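Long-range contact in 2-methyl-3-hydroxypyridine-5-carboxylic acid oxygenase (Mesorhizobium loti, PDB 3ALJ), which probably uses its FAD cofactor to oxygenate and cleave the pyridine ring of 2-methyl-3-hydroxypyridine-5-carboxylic acid during vitamin B6 breakdown: residues A[202-214]-A[244-256]. Sequence-based numbering, arbitrary orientation.
Sequences MWNFWPRVQRILY and VWVEMFPFLEPCL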
ATOM      1  N   MET A 202     -18.329   5.000  -5.841  1.00  7.21           N
ATOM      2  CA  MET A 202     -19.397   5.795  -6.453  1.00  8.25           C
ATOM      3  C   MET A 202     -18.875   6.528  -7.674  1.00  7.81           C
ATOM      4  O   MET A 202     -18.212   7.581  -7.605  1.00  8.82           O
ATOM      5  CB  MET A 202     -19.913   6.844  -5.454  1.00  7.96           C
ATOM      6  CG  MET A 202     -20.330   6.228  -4.115  1.00  8.11           C
ATOM      7  SD  MET A 202     -20.523   7.537  -2.902  1.00 10.13           S
ATOM      8  CE  MET A 202     -21.434   6.706  -1.554  1.00 10.15           C
ATOM      9  N   TRP A 203     -19.107   5.919  -8.855  1.00  6.88           N
ATOM     10  CA  TRP A 203     -18.594   6.488 -10.130  1.00  6.74           C
ATOM     11  C   TRP A 203     -19.629   7.381 -10.816  1.00  7.99           C
ATOM     12  O   TRP A 203     -20.886   7.135 -10.764  1.00  8.02           O
ATOM     13  CB  TRP A 203     -18.392   5.347 -11.115  1.00  7.77           C
ATOM     14  CG  TRP A 203     -17.125   4.513 -10.808  1.00  6.78           C
ATOM     15  CD1 TRP A 203     -16.980   3.506  -9.891  1.00  7.66           C
ATOM     16  CD2 TRP A 203     -15.892   4.619 -11.500  1.00  7.97           C
ATOM     17  NE1 TRP A 203     -15.693   2.991 -10.027  1.00 10.00           N
ATOM     18  CE2 TRP A 203     -15.006   3.666 -11.003  1.00  9.94           C
ATOM     19  CE3 TRP A 203     -15.417   5.485 -12.505  1.00 10.05           C
ATOM     20  CZ2 TRP A 203     -13.679   3.535 -11.456  1.00 12.94           C
ATOM     21  CZ3 TRP A 203     -14.108   5.346 -12.977  1.00 10.73           C
ATOM     22  CH2 TRP A 203     -13.262   4.402 -12.467  1.00 10.43           C
ATOM     23  N   ASN A 204     -19.120   8.376 -11.552  1.00  8.22           N
ATOM     24  CA  ASN A 204     -19.944   9.140 -12.493  1.00  9.04           C
ATOM     25  C   ASN A 204     -19.066   9.569 -13.630  1.00  9.97           C
ATOM     26  O   ASN A 204     -17.927   9.960 -13.393  1.00 10.75           O
ATOM     27  CB  ASN A 204     -20.484  10.439 -11.852  1.00  8.74           C
ATOM     28  CG  ASN A 204     -21.361  10.192 -10.676  1.00  7.68           C
ATOM     29  OD1 ASN A 204     -22.629  10.024 -10.803  1.00 10.18           O
ATOM     30  ND2 ASN A 204     -20.839  10.205  -9.465  1.00 10.18           N
ATOM     31  N   PHE A 205     -19.642   9.520 -14.833  1.00 10.60           N
ATOM     32  CA  PHE A 205     -19.073  10.229 -15.999  1.00 10.43           C
ATOM     33  C   PHE A 205     -19.924  11.403 -16.396  1.00 10.34           C
ATOM     34  O   PHE A 205     -19.385  12.241 -17.136  1.00 12.56           O
ATOM     35  CB  PHE A 205     -18.909   9.231 -17.139  1.00 10.12           C
ATOM     36  CG  PHE A 205     -18.020   8.067 -16.813  1.00 11.64           C
ATOM     37  CD1 PHE A 205     -16.692   8.267 -16.461  1.00 18.76           C
ATOM     38  CD2 PHE A 205     -18.488   6.796 -16.769  1.00 13.93           C
ATOM     39  CE1 PHE A 205     -15.863   7.095 -16.116  1.00 17.65           C
ATOM     40  CE2 PHE A 205     -17.690   5.697 -16.476  1.00 17.14           C
ATOM     41  CZ  PHE A 205     -16.387   5.860 -16.173  1.00 17.69           C
ATOM     42  N   TRP A 206     -21.197  11.442 -16.041  1.00  9.96           N
ATOM     43  CA  TRP A 206     -22.092  12.511 -16.390  1.00 11.18           C
ATOM     44  C   TRP A 206     -22.694  13.017 -15.126  1.00 12.02           C
ATOM     45  O   TRP A 206     -23.018  12.216 -14.264  1.00 11.15           O
ATOM     46  CB  TRP A 206     -23.199  11.973 -17.402  1.00 10.95           C
ATOM     47  CG  TRP A 206     -24.202  13.044 -17.769  1.00 11.89           C
ATOM     48  CD1 TRP A 206     -24.088  13.879 -18.870  1.00 15.69           C
ATOM     49  CD2 TRP A 206     -25.310  13.499 -16.999  1.00 13.99           C
ATOM     50  NE1 TRP A 206     -25.140  14.735 -18.854  1.00 18.21           N
ATOM     51  CE2 TRP A 206     -25.869  14.604 -17.718  1.00 18.39           C
ATOM     52  CE3 TRP A 206     -25.911  13.068 -15.866  1.00 16.17           C
ATOM     53  CZ2 TRP A 206     -27.037  15.250 -17.300  1.00 20.67           C
ATOM     54  CZ3 TRP A 206     -27.100  13.774 -15.384  1.00 20.43           C
ATOM     55  CH2 TRP A 206     -27.590  14.867 -16.119  1.00 19.31           C
ATOM     56  N   PRO A 207     -22.907  14.338 -14.952  1.00 12.63           N
ATOM     57  CA  PRO A 207     -22.650  15.424 -15.903  1.00 13.37           C
ATOM     58  C   PRO A 207     -21.183  15.866 -15.868  1.00 16.55           C
ATOM     59  O   PRO A 207     -20.788  16.618 -16.765  1.00 19.13           O
ATOM     60  CB  PRO A 207     -23.573  16.556 -15.386  1.00 16.04           C
ATOM     61  CG  PRO A 207     -23.612  16.343 -13.858  1.00 17.62           C
ATOM     62  CD  PRO A 207     -23.638  14.779 -13.739  1.00 13.51           C
ATOM     63  N   ARG A 208     -20.384  15.322 -14.897  1.00 16.08           N
ATOM     64  CA  ARG A 208     -18.937  15.450 -15.036  0.50 17.07           C
ATOM     65  C   ARG A 208     -18.293  14.225 -14.447  1.00 15.34           C
ATOM     66  O   ARG A 208     -18.949  13.363 -13.879  1.00 13.64           O
ATOM     67  CB  ARG A 208     -18.376  16.640 -14.233  0.50 16.42           C
ATOM     68  CG  ARG A 208     -19.139  17.948 -14.483  0.50 20.83           C
ATOM     69  CD  ARG A 208     -18.790  19.020 -13.490  0.50 20.73           C
ATOM     70  NE  ARG A 208     -19.132  18.648 -12.123  0.50 16.46           N
ATOM     71  CZ  ARG A 208     -20.177  19.090 -11.459  0.50 16.39           C
ATOM     72  NH1 ARG A 208     -21.017  19.877 -12.155  0.50 17.05           N
ATOM     73  NH2 ARG A 208     -20.392  18.758 -10.177  0.50 17.38           N
ATOM     74  N   VAL A 209     -16.965  14.107 -14.678  1.00 14.52           N
ATOM     75  CA  VAL A 209     -16.209  12.898 -14.302  1.00 12.91           C
ATOM     76  C   VAL A 209     -15.824  13.158 -12.861  1.00  9.82           C
ATOM     77  O   VAL A 209     -14.851  13.935 -12.562  1.00 11.86           O
ATOM     78  CB  VAL A 209     -15.006  12.715 -15.238  1.00 15.41           C
ATOM     79  CG1 VAL A 209     -14.257  11.540 -14.853  1.00 16.11           C
ATOM     80  CG2 VAL A 209     -15.562  12.527 -16.721  1.00 18.97           C
ATOM     81  N   GLN A 210     -16.473  12.461 -11.938  1.00  8.83           N
ATOM     82  CA  GLN A 210     -16.191  12.589 -10.518  1.00  9.34           C
ATOM     83  C   GLN A 210     -16.529  11.249  -9.897  1.00  8.24           C
ATOM     84  O   GLN A 210     -17.626  10.713 -10.149  1.00  8.91           O
ATOM     85  CB  GLN A 210     -16.967  13.694  -9.723  1.00 10.42           C
ATOM     86  CG  GLN A 210     -16.472  15.107 -10.117  1.00 14.33           C
ATOM     87  CD  GLN A 210     -17.263  16.183  -9.369  1.00 12.60           C
ATOM     88  OE1 GLN A 210     -17.666  17.111 -10.044  1.00 17.22           O
ATOM     89  NE2 GLN A 210     -17.407  16.176  -8.095  1.00 14.01           N
ATOM     90  N   ARG A 211     -15.685  10.794  -8.994  1.00  8.28           N
ATOM     91  CA  ARG A 211     -15.887   9.516  -8.294  1.00  8.05           C
ATOM     92  C   ARG A 211     -15.537   9.718  -6.865  1.00  8.43           C
ATOM     93  O   ARG A 211     -14.520  10.390  -6.543  1.00  7.78           O
ATOM     94  CB  ARG A 211     -14.946   8.514  -8.993  1.00  8.37           C
ATOM     95  CG  ARG A 211     -14.787   7.140  -8.254  1.00  6.57           C
ATOM     96  CD  ARG A 211     -13.645   6.415  -8.958  1.00  9.48           C
ATOM     97  NE  ARG A 211     -13.402   5.089  -8.368  1.00  9.67           N
ATOM     98  CZ  ARG A 211     -12.317   4.356  -8.614  1.00 13.85           C
ATOM     99  NH1 ARG A 211     -12.180   3.124  -8.062  1.00 15.17           N
ATOM    100  NH2 ARG A 211     -11.315   4.836  -9.413  1.00 13.55           N
ATOM    101  N   ILE A 212     -16.252   9.055  -5.971  1.00  7.81           N
ATOM    102  CA  ILE A 212     -15.808   8.935  -4.548  1.00  7.22           C
ATOM    103  C   ILE A 212     -15.756   7.429  -4.229  1.00  8.15           C
ATOM    104  O   ILE A 212     -16.757   6.705  -4.390  1.00  8.20           O
ATOM    105  CB  ILE A 212     -16.776   9.596  -3.546  1.00  9.33           C
ATOM    106  CG1 ILE A 212     -16.683  11.105  -3.817  1.00  8.49           C
ATOM    107  CG2 ILE A 212     -16.439   9.244  -2.085  1.00 10.72           C
ATOM    108  CD1 ILE A 212     -17.495  12.034  -2.753  1.00 11.30           C
ATOM    109  N   LEU A 213     -14.609   6.953  -3.688  1.00  7.76           N
ATOM    110  CA  LEU A 213     -14.578   5.622  -3.038  1.00  7.30           C
ATOM    111  C   LEU A 213     -14.813   5.918  -1.555  1.00  8.55           C
ATOM    112  O   LEU A 213     -14.043   6.617  -0.868  1.00  9.04           O
ATOM    113  CB  LEU A 213     -13.197   4.992  -3.275  1.00  8.28           C
ATOM    114  CG  LEU A 213     -13.104   3.620  -2.583  1.00  8.06           C
ATOM    115  CD1 LEU A 213     -14.058   2.642  -3.317  1.00 10.11           C
ATOM    116  CD2 LEU A 213     -11.663   3.016  -2.688  1.00  9.80           C
ATOM    117  N   TYR A 214     -15.891   5.322  -1.062  1.00  8.81           N
ATOM    118  CA  TYR A 214     -16.379   5.478   0.337  1.00  8.26           C
ATOM    119  C   TYR A 214     -15.972   4.217   1.108  1.00  7.28           C
ATOM    120  O   TYR A 214     -16.372   3.112   0.766  1.00  8.51           O
ATOM    121  CB  TYR A 214     -17.944   5.667   0.244  1.00  8.10           C
ATOM    122  CG  TYR A 214     -18.698   5.587   1.541  1.00  7.67           C
ATOM    123  CD1 TYR A 214     -19.033   4.350   2.127  1.00  8.76           C
ATOM    124  CD2 TYR A 214     -18.969   6.742   2.211  1.00  9.21           C
ATOM    125  CE1 TYR A 214     -19.768   4.312   3.360  1.00  8.35           C
ATOM    126  CE2 TYR A 214     -19.699   6.754   3.436  1.00  9.23           C
ATOM    127  CZ  TYR A 214     -20.044   5.539   3.923  1.00  9.68           C
ATOM    128  OH  TYR A 214     -20.680   5.426   5.190  1.00 12.31           O
ATOM    129  N   VAL A 244     -18.882  21.387  -5.495  1.00 13.60           N
ATOM    130  CA  VAL A 244     -18.822  20.518  -6.653  1.00 13.93           C
ATOM    131  C   VAL A 244     -18.930  19.057  -6.210  1.00 12.67           C
ATOM    132  O   VAL A 244     -19.443  18.240  -6.976  1.00 14.50           O
ATOM    133  CB  VAL A 244     -17.548  20.758  -7.508  1.00 15.97           C
ATOM    134  CG1 VAL A 244     -16.251  20.082  -7.021  1.00 16.75           C
ATOM    135  CG2 VAL A 244     -17.762  20.497  -8.918  1.00 19.95           C
ATOM    136  N   TRP A 245     -18.514  18.770  -4.984  1.00 13.94           N
ATOM    137  CA  TRP A 245     -18.600  17.385  -4.453  1.00 13.13           C
ATOM    138  C   TRP A 245     -19.994  17.129  -3.907  1.00 14.14           C
ATOM    139  O   TRP A 245     -20.620  16.074  -4.181  1.00 12.09           O
ATOM    140  CB  TRP A 245     -17.514  17.091  -3.404  1.00 11.88           C
ATOM    141  CG  TRP A 245     -16.121  16.961  -4.092  1.00 11.17           C
ATOM    142  CD1 TRP A 245     -15.152  17.888  -4.185  1.00 11.25           C
ATOM    143  CD2 TRP A 245     -15.726  15.912  -4.978  1.00 11.79           C
ATOM    144  NE1 TRP A 245     -14.105  17.470  -4.969  1.00 12.20           N
ATOM    145  CE2 TRP A 245     -14.476  16.259  -5.528  1.00 10.96           C
ATOM    146  CE3 TRP A 245     -16.279  14.673  -5.330  1.00  9.96           C
ATOM    147  CZ2 TRP A 245     -13.801  15.422  -6.379  1.00  9.53           C
ATOM    148  CZ3 TRP A 245     -15.597  13.844  -6.170  1.00 10.91           C
ATOM    149  CH2 TRP A 245     -14.397  14.195  -6.712  1.00 10.06           C
ATOM    150  N   VAL A 246     -20.570  18.096  -3.164  1.00 13.29           N
ATOM    151  CA  VAL A 246     -21.951  17.897  -2.693  1.00 13.64           C
ATOM    152  C   VAL A 246     -22.940  17.816  -3.877  1.00 12.24           C
ATOM    153  O   VAL A 246     -23.927  16.975  -3.825  1.00 13.86           O
ATOM    154  CB  VAL A 246     -22.321  19.017  -1.692  1.00 13.60           C
ATOM    155  CG1 VAL A 246     -23.885  18.961  -1.338  1.00 14.36           C
ATOM    156  CG2 VAL A 246     -21.488  18.884  -0.427  1.00 12.87           C
ATOM    157  N   GLU A 247     -22.715  18.565  -4.962  1.00 13.88           N
ATOM    158  CA  GLU A 247     -23.655  18.506  -6.104  1.00 15.86           C
ATOM    159  C   GLU A 247     -23.775  17.068  -6.632  1.00 16.00           C
ATOM    160  O   GLU A 247     -24.894  16.644  -6.972  1.00 17.42           O
ATOM    161  CB  GLU A 247     -23.226  19.444  -7.224  1.00 18.70           C
ATOM    162  CG  GLU A 247     -24.132  19.267  -8.452  1.00 27.47           C
ATOM    163  CD  GLU A 247     -23.776  20.214  -9.615  1.00 39.73           C
ATOM    164  OE1 GLU A 247     -22.540  20.462  -9.882  1.00 38.32           O
ATOM    165  OE2 GLU A 247     -24.764  20.698 -10.242  1.00 39.07           O
ATOM    166  N   MET A 248     -22.645  16.345  -6.744  1.00 13.10           N
ATOM    167  CA  MET A 248     -22.730  15.018  -7.369  1.00 12.11           C
ATOM    168  C   MET A 248     -22.790  13.910  -6.344  1.00 11.66           C
ATOM    169  O   MET A 248     -23.167  12.847  -6.743  1.00 12.64           O
ATOM    170  CB  MET A 248     -21.603  14.823  -8.465  1.00 17.82           C
ATOM    171  CG  MET A 248     -22.027  15.445 -10.055  1.00 14.00           C
ATOM    172  SD  MET A 248     -20.564  15.283 -10.905  1.00 22.34           S
ATOM    173  CE  MET A 248     -20.840  13.517 -11.234  1.00 16.83           C
ATOM    174  N   PHE A 249     -22.631  14.194  -5.066  1.00 10.91           N
ATOM    175  CA  PHE A 249     -22.747  13.181  -4.006  1.00 10.69           C
ATOM    176  C   PHE A 249     -23.504  13.765  -2.835  1.00 11.28           C
ATOM    177  O   PHE A 249     -23.013  13.826  -1.695  1.00 12.55           O
ATOM    178  CB  PHE A 249     -21.361  12.717  -3.554  1.00 10.19           C
ATOM    179  CG  PHE A 249     -20.496  12.252  -4.733  1.00  9.09           C
ATOM    180  CD1 PHE A 249     -19.767  13.169  -5.506  1.00 10.65           C
ATOM    181  CD2 PHE A 249     -20.377  10.863  -5.113  1.00  9.03           C
ATOM    182  CE1 PHE A 249     -19.012  12.796  -6.595  1.00 10.32           C
ATOM    183  CE2 PHE A 249     -19.579  10.452  -6.218  1.00  8.61           C
ATOM    184  CZ  PHE A 249     -18.901  11.406  -6.991  1.00  9.46           C
ATOM    185  N   PRO A 250     -24.775  14.114  -3.135  1.00 12.84           N
ATOM    186  CA  PRO A 250     -25.467  14.877  -2.073  1.00 13.06           C
ATOM    187  C   PRO A 250     -25.763  14.084  -0.857  1.00 13.28           C
ATOM    188  O   PRO A 250     -25.826  14.606   0.245  1.00 15.47           O
ATOM    189  CB  PRO A 250     -26.752  15.363  -2.827  1.00 13.06           C
ATOM    190  CG  PRO A 250     -26.973  14.294  -3.887  1.00 13.58           C
ATOM    191  CD  PRO A 250     -25.500  14.094  -4.443  1.00 11.35           C
ATOM    192  N   PHE A 251     -25.871  12.763  -0.986  1.00 11.25           N
ATOM    193  CA  PHE A 251     -26.112  11.841   0.090  1.00 11.36           C
ATOM    194  C   PHE A 251     -24.907  11.729   1.085  1.00 10.95           C
ATOM    195  O   PHE A 251     -25.036  11.133   2.186  1.00 14.53           O
ATOM    196  CB  PHE A 251     -26.500  10.487  -0.473  1.00 11.21           C
ATOM    197  CG  PHE A 251     -25.686  10.142  -1.661  1.00 12.55           C
ATOM    198  CD1 PHE A 251     -26.218  10.360  -2.935  1.00 11.81           C
ATOM    199  CD2 PHE A 251     -24.370   9.672  -1.541  1.00  9.92           C
ATOM    200  CE1 PHE A 251     -25.419  10.176  -4.101  1.00 13.77           C
ATOM    201  CE2 PHE A 251     -23.584   9.470  -2.681  1.00 13.41           C
ATOM    202  CZ  PHE A 251     -24.062   9.717  -3.945  1.00 13.23           C
ATOM    203  N   LEU A 252     -23.736  12.251   0.642  1.00 11.48           N
ATOM    204  CA  LEU A 252     -22.575  12.327   1.590  1.00 10.34           C
ATOM    205  C   LEU A 252     -22.312  13.722   2.138  1.00 12.62           C
ATOM    206  O   LEU A 252     -21.277  13.930   2.761  1.00 11.73           O
ATOM    207  CB  LEU A 252     -21.269  11.834   0.803  1.00 11.77           C
ATOM    208  CG  LEU A 252     -21.251  10.358   0.402  1.00 12.42           C
ATOM    209  CD1 LEU A 252     -19.836  10.017  -0.161  1.00 13.08           C
ATOM    210  CD2 LEU A 252     -21.462   9.577   1.664  1.00 11.88           C
ATOM    211  N   GLU A 253     -23.244  14.667   1.949  1.00 13.23           N
ATOM    212  CA  GLU A 253     -22.988  16.019   2.421  1.00 14.23           C
ATOM    213  C   GLU A 253     -22.505  16.111   3.873  1.00 12.81           C
ATOM    214  O   GLU A 253     -21.540  16.850   4.101  1.00 13.85           O
ATOM    215  CB  GLU A 253     -24.233  16.900   2.224  1.00 14.92           C
ATOM    216  CG  GLU A 253     -24.035  18.330   2.783  1.00 14.61           C
ATOM    217  CD  GLU A 253     -25.279  19.179   2.423  1.00 20.57           C
ATOM    218  OE1 GLU A 253     -26.380  18.598   2.233  1.00 20.31           O
ATOM    219  OE2 GLU A 253     -25.108  20.403   2.220  1.00 22.41           O
ATOM    220  N   PRO A 254     -23.040  15.387   4.857  1.00 13.07           N
ATOM    221  CA  PRO A 254     -22.504  15.549   6.267  1.00 13.47           C
ATOM    222  C   PRO A 254     -20.974  15.269   6.354  1.00 12.60           C
ATOM    223  O   PRO A 254     -20.192  16.078   6.900  1.00 14.39           O
ATOM    224  CB  PRO A 254     -23.322  14.561   7.073  1.00 14.40           C
ATOM    225  CG  PRO A 254     -24.638  14.397   6.227  1.00 15.80           C
ATOM    226  CD  PRO A 254     -24.188  14.479   4.776  1.00 15.53           C
ATOM    227  N   CYS A 255     -20.537  14.207   5.636  1.00 11.77           N
ATOM    228  CA  CYS A 255     -19.090  13.888   5.576  1.00 11.46           C
ATOM    229  C   CYS A 255     -18.310  14.834   4.730  1.00 10.66           C
ATOM    230  O   CYS A 255     -17.139  15.110   5.150  1.00 13.47           O
ATOM    231  CB  CYS A 255     -18.982  12.463   4.988  1.00 12.93           C
ATOM    232  SG  CYS A 255     -19.808  11.175   5.992  1.00 14.53           S
ATOM    233  N   LEU A 256     -18.838  15.301   3.600  1.00 12.00           N
ATOM    234  CA  LEU A 256     -18.154  16.243   2.756  1.00 11.21           C
ATOM    235  C   LEU A 256     -17.935  17.601   3.477  1.00 11.78           C
ATOM    236  O   LEU A 256     -16.893  18.235   3.278  1.00 12.61           O
ATOM    237  CB  LEU A 256     -18.786  16.429   1.406  1.00 12.41           C
ATOM    238  CG  LEU A 256     -18.762  15.127   0.532  1.00 11.60           C
ATOM    239  CD1 LEU A 256     -19.788  15.320  -0.614  1.00 12.91           C
ATOM    240  CD2 LEU A 256     -17.381  14.915   0.051  1.00 13.44           C
TER
HETATM  241  O   HOH W   1     -22.661   9.875  -7.290  1.00 11.62           O
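Ile212 rests its CG1 on the face of the Phe249 ring, a CH-pi contact 3.7 Å from the centroid and almost on the normal, while CD1 lies against Phe249 CG and reaches on toward Leu256. The rim of the same ring fits against the 202-214 backbone, Met202 O and Gln210 O meeting its edge near the plane, and the side-chain amide ND2 of Asn204 comes obliquely to CZ. Further along, the extended Met202 chain brings SD to the edge of the Phe251 ring (3.6 Å from CE2), a Met-aromatic contact, and meets Leu252 CD1 tip to tip; Leu252 CD2 bears on Tyr214. The 202-214 segment is a beta hairpin of the seven-stranded mixed sheet, and helices 242-248 and 253-260, joined by a short 3-10 turn, pack across one side of it. At the hairpin's turn, Met248, bent at chi3 (81°), pushes its thioether in among Pro207, Arg208 and Gln210. Gln210 sets NE2 over one face of Trp245, 3.3 Å from CE3, and donates to Val244 O (3.1 Å) from above the carbonyl plane. In one of two Arg208 conformers, Gln210 OE1 takes both NE and NH2 in the guanidinium plane, while NH1 and NH2 grip Glu247 OE1 end-on, each at 2.8 Å. A leucine in place of Gln210 would probably leave Val244 O without this donor and the guanidinium, in that conformer, freer to swing away from Glu247.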